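PDB 3B9O: alkane monooxygenase from Geobacillus thermodenitrificans, which belongs to the luciferase-like monooxygenase family of TIM-barrel proteins and binds flavin mononucleotide. Local coordinates for residues A43-L54 with M92-A102. Sequence-based numbering, arbitrary orientation.
Sequences AQLLEKGKFDAL and MAYVTKHLAFA
Two neighbouring helix-to-strand turns of the TIM barrel meet here, where Ala53 and Leu54 of strand 53-57 pair in parallel with Ala100 and Phe101 of strand 100-106. Ala100 N donates a hydrogen bond to Asp52 O, Leu54 N to Ala100 O, and Ala102 N to Leu54 O at 2.9 Å. The side chain of Ala102 lies about 10 Å from the bound flavin mononucleotide. A Schellman motif with Lys50 as its C-prime residue ends helix 36-48, with Phe51 N bonded to Leu46 O and Lys50 N to Glu47 O.

Just before the start of strand 100-106, Glu47 of helix 36-48 holds the loop 95-99 by its backbone. Its CG is anti to the backbone N (chi1 -179°), and a bend at chi2 brings the carboxylate to three successive N-H groups. Glu47 OE1 accepts a hydrogen bond from Lys97 N at 2.8 Å on its syn lone pair. Glu47 OE2 accepts one from His98 N at 2.8 Å, 34° out of the carboxylate plane, and another from Leu99 N almost along the C-O axis. A water bridges Glu47 OE1 and Val95 O. This several-fold grip fixes the carboxylate and would favour its charged form.

Leu99 reaches helix 36-48 and the turn after it with both methyls. Its CD1 packs on Leu46 CB and Phe51 CB, while CD2 sits 3.6 Å from Ala43 O. Ala43 CB also meets Met92 CB at 3.7 Å. On the helix-facing side of the sheet, the side chains of Leu54 and Met92 cross at about a right angle, with Leu54 CD1 3.7 Å from Met92 CE.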
loop_
_atom_site.group_PDB
_atom_site.type_symbol
_atom_site.label_atom_id
_atom_site.label_comp_id
_atom_site.label_asym_id
_atom_site.label_seq_id
_atom_site.Cartn_x
_atom_site.Cartn_y
_atom_site.Cartn_z
ATOM N N ALA A 43 4.191 13.564 7.572
ATOM C CA ALA A 43 5.471 12.916 7.315
ATOM C C ALA A 43 6.407 13.151 8.505
ATOM O O ALA A 43 7.048 12.216 8.998
ATOM C CB ALA A 43 6.107 13.462 6.001
ATOM N N GLN A 44 6.415 14.390 9.003
ATOM C CA GLN A 44 7.252 14.741 10.139
ATOM C C GLN A 44 6.838 13.981 11.412
ATOM O O GLN A 44 7.700 13.485 12.150
ATOM C CB GLN A 44 7.244 16.262 10.386
ATOM C CG GLN A 44 8.085 17.062 9.360
ATOM C CD GLN A 44 7.829 18.565 9.487
ATOM O OE1 GLN A 44 6.678 19.056 9.439
ATOM N NE2 GLN A 44 8.892 19.297 9.689
ATOM N N LEU A 45 5.531 13.950 11.669
ATOM C CA LEU A 45 4.959 13.147 12.785
ATOM C C LEU A 45 5.407 11.668 12.672
ATOM O O LEU A 45 5.891 11.066 13.651
ATOM C CB LEU A 45 3.422 13.264 12.825
ATOM C CG LEU A 45 2.737 12.255 13.763
ATOM C CD1 LEU A 45 3.076 12.570 15.220
ATOM C CD2 LEU A 45 1.230 12.297 13.535
ATOM N N LEU A 46 5.260 11.070 11.485
ATOM C CA LEU A 46 5.521 9.632 11.324
ATOM C C LEU A 46 7.004 9.323 11.545
ATOM O O LEU A 46 7.353 8.275 12.087
ATOM C CB LEU A 46 5.059 9.133 9.930
ATOM C CG LEU A 46 3.536 9.276 9.743
ATOM C CD1 LEU A 46 3.123 8.749 8.382
ATOM C CD2 LEU A 46 2.740 8.570 10.855
ATOM N N GLU A 47 7.867 10.219 11.071
ATOM C CA GLU A 47 9.304 10.048 11.269
ATOM C C GLU A 47 9.666 10.189 12.744
ATOM O O GLU A 47 10.466 9.412 13.237
ATOM C CB GLU A 47 10.098 11.022 10.399
ATOM C CG GLU A 47 11.592 10.861 10.563
ATOM C CD GLU A 47 12.349 11.205 9.307
ATOM O OE1 GLU A 47 12.957 12.298 9.240
ATOM O OE2 GLU A 47 12.316 10.400 8.390
ATOM N N LYS A 48 9.062 11.159 13.448
ATOM C CA LYS A 48 9.171 11.236 14.904
ATOM C C LYS A 48 8.781 9.884 15.580
ATOM O O LYS A 48 9.488 9.419 16.483
ATOM C CB LYS A 48 8.388 12.450 15.474
ATOM C CG LYS A 48 8.054 12.344 16.957
ATOM C CD LYS A 48 7.087 13.493 17.438
ATOM C CE LYS A 48 5.985 12.956 18.408
ATOM N NZ LYS A 48 5.304 14.062 19.244
ATOM N N GLY A 49 7.683 9.261 15.146
ATOM C CA GLY A 49 7.299 7.937 15.640
ATOM C C GLY A 49 8.051 6.731 15.096
ATOM O O GLY A 49 7.646 5.591 15.351
ATOM N N LYS A 50 9.109 6.975 14.312
ATOM C CA LYS A 50 9.970 5.932 13.675
ATOM C C LYS A 50 9.248 4.971 12.723
ATOM O O LYS A 50 9.730 3.856 12.500
ATOM C CB LYS A 50 10.817 5.124 14.707
ATOM C CG LYS A 50 11.382 5.978 15.827
ATOM C CD LYS A 50 12.476 6.897 15.339
ATOM C CE LYS A 50 12.910 7.823 16.481
ATOM N NZ LYS A 50 13.981 8.721 15.999
ATOM N N PHE A 51 8.117 5.391 12.159
ATOM C CA PHE A 51 7.408 4.542 11.208
ATOM C C PHE A 51 8.319 4.139 10.034
ATOM O O PHE A 51 9.077 4.956 9.575
ATOM C CB PHE A 51 6.185 5.300 10.647
ATOM C CG PHE A 51 4.922 5.141 11.475
ATOM C CD1 PHE A 51 4.883 5.546 12.813
ATOM C CD2 PHE A 51 3.766 4.615 10.909
ATOM C CE1 PHE A 51 3.711 5.411 13.571
ATOM C CE2 PHE A 51 2.588 4.508 11.640
ATOM C CZ PHE A 51 2.563 4.918 12.975
ATOM N N ASP A 52 8.222 2.907 9.536
ATOM C CA ASP A 52 8.881 2.551 8.267
ATOM C C ASP A 52 8.453 3.460 7.103
ATOM O O ASP A 52 9.296 3.983 6.352
ATOM C CB ASP A 52 8.524 1.140 7.806
ATOM C CG ASP A 52 9.203 0.038 8.613
ATOM O OD1 ASP A 52 9.235 0.136 9.850
ATOM O OD2 ASP A 52 9.604 -0.978 8.015
ATOM N N ALA A 53 7.145 3.588 6.922
ATOM C CA ALA A 53 6.647 4.240 5.699
ATOM C C ALA A 53 5.253 4.827 5.852
ATOM O O ALA A 53 4.486 4.475 6.792
ATOM C CB ALA A 53 6.702 3.248 4.502
ATOM N N LEU A 54 4.942 5.721 4.919
ATOM C CA LEU A 54 3.593 6.178 4.661
ATOM C C LEU A 54 3.106 5.369 3.476
ATOM O O LEU A 54 3.742 5.419 2.415
ATOM C CB LEU A 54 3.650 7.648 4.254
ATOM C CG LEU A 54 2.421 8.558 4.364
ATOM C CD1 LEU A 54 2.158 9.383 3.181
ATOM C CD2 LEU A 54 1.162 8.060 5.099
ATOM N N MET A 92 7.029 15.660 1.133
ATOM C CA MET A 92 7.147 14.798 2.315
ATOM C C MET A 92 8.562 14.253 2.455
ATOM O O MET A 92 9.071 14.181 3.568
ATOM C CB MET A 92 6.111 13.680 2.305
ATOM C CG MET A 92 4.673 14.150 2.459
ATOM S SD MET A 92 3.478 12.811 2.671
ATOM C CE MET A 92 3.743 11.952 1.116
ATOM N N ALA A 93 9.181 13.877 1.324
ATOM C CA ALA A 93 10.558 13.435 1.305
ATOM C C ALA A 93 11.480 14.571 1.740
ATOM O O ALA A 93 12.503 14.321 2.402
ATOM C CB ALA A 93 10.947 12.927 -0.116
ATOM N N TYR A 94 11.129 15.809 1.369
ATOM C CA TYR A 94 11.986 16.984 1.695
ATOM C C TYR A 94 12.118 17.162 3.206
ATOM O O TYR A 94 13.218 17.433 3.681
ATOM C CB TYR A 94 11.503 18.304 1.037
ATOM C CG TYR A 94 12.278 19.559 1.469
ATOM C CD1 TYR A 94 13.609 19.765 1.066
ATOM C CD2 TYR A 94 11.686 20.521 2.279
ATOM C CE1 TYR A 94 14.331 20.920 1.478
ATOM C CE2 TYR A 94 12.361 21.675 2.676
ATOM C CZ TYR A 94 13.690 21.874 2.282
ATOM O OH TYR A 94 14.373 23.018 2.686
ATOM N N VAL A 95 11.027 16.946 3.950
ATOM C CA VAL A 95 11.008 17.198 5.427
ATOM C C VAL A 95 11.372 15.980 6.256
ATOM O O VAL A 95 11.272 16.015 7.471
ATOM C CB VAL A 95 9.635 17.760 5.906
ATOM C CG1 VAL A 95 9.316 19.065 5.168
ATOM C CG2 VAL A 95 8.482 16.719 5.673
ATOM N N THR A 96 11.781 14.884 5.602
ATOM C CA THR A 96 12.158 13.662 6.322
ATOM C C THR A 96 13.491 13.054 5.845
ATOM O O THR A 96 13.915 13.282 4.711
ATOM C CB THR A 96 11.025 12.569 6.225
ATOM O OG1 THR A 96 10.783 12.284 4.838
ATOM C CG2 THR A 96 9.717 13.038 6.871
ATOM N N LYS A 97 14.157 12.301 6.740
ATOM C CA LYS A 97 15.434 11.681 6.450
ATOM C C LYS A 97 15.349 10.196 6.092
ATOM O O LYS A 97 16.128 9.719 5.281
ATOM C CB LYS A 97 16.376 11.867 7.650
ATOM C CG LYS A 97 17.767 11.365 7.412
ATOM C CD LYS A 97 18.639 11.591 8.648
ATOM C CE LYS A 97 20.037 10.996 8.470
ATOM N NZ LYS A 97 20.816 11.221 9.741
ATOM N N HIS A 98 14.434 9.473 6.744
ATOM C CA HIS A 98 14.357 8.012 6.687
ATOM C C HIS A 98 13.006 7.464 6.293
ATOM O O HIS A 98 12.943 6.383 5.721
ATOM C CB HIS A 98 14.635 7.448 8.075
ATOM C CG HIS A 98 16.013 7.711 8.558
ATOM N ND1 HIS A 98 17.114 7.125 7.974
ATOM C CD2 HIS A 98 16.476 8.477 9.581
ATOM C CE1 HIS A 98 18.205 7.540 8.597
ATOM N NE2 HIS A 98 17.846 8.338 9.589
ATOM N N LEU A 99 11.932 8.179 6.639
ATOM C CA LEU A 99 10.586 7.746 6.291
ATOM C C LEU A 99 10.490 7.405 4.788
ATOM O O LEU A 99 10.929 8.197 3.928
ATOM C CB LEU A 99 9.554 8.803 6.686
ATOM C CG LEU A 99 8.058 8.414 6.497
ATOM C CD1 LEU A 99 7.545 7.372 7.575
ATOM C CD2 LEU A 99 7.177 9.657 6.521
ATOM N N ALA A 100 9.966 6.217 4.481
ATOM C CA ALA A 100 9.775 5.775 3.091
ATOM C C ALA A 100 8.303 6.000 2.639
ATOM O O ALA A 100 7.436 6.322 3.450
ATOM C CB ALA A 100 10.160 4.296 2.928
ATOM N N PHE A 101 8.023 5.790 1.353
ATOM C CA PHE A 101 6.696 6.144 0.796
ATOM C C PHE A 101 6.300 5.032 -0.152
ATOM O O PHE A 101 7.041 4.749 -1.103
ATOM C CB PHE A 101 6.762 7.494 0.060
ATOM C CG PHE A 101 7.185 8.621 0.955
ATOM C CD1 PHE A 101 8.539 8.975 1.049
ATOM C CD2 PHE A 101 6.277 9.239 1.787
ATOM C CE1 PHE A 101 8.938 9.973 1.933
ATOM C CE2 PHE A 101 6.682 10.250 2.660
ATOM C CZ PHE A 101 7.997 10.588 2.737
ATOM N N ALA A 102 5.170 4.384 0.131
ATOM C CA ALA A 102 4.674 3.360 -0.779
ATOM C C ALA A 102 3.446 3.983 -1.430
ATOM O O ALA A 102 2.570 4.415 -0.734
ATOM C CB ALA A 102 4.315 2.089 -0.030
HETATM O O HOH W 1 11.350 14.522 9.948
HETATM O O HOH W 2 12.040 3.795 6.574
#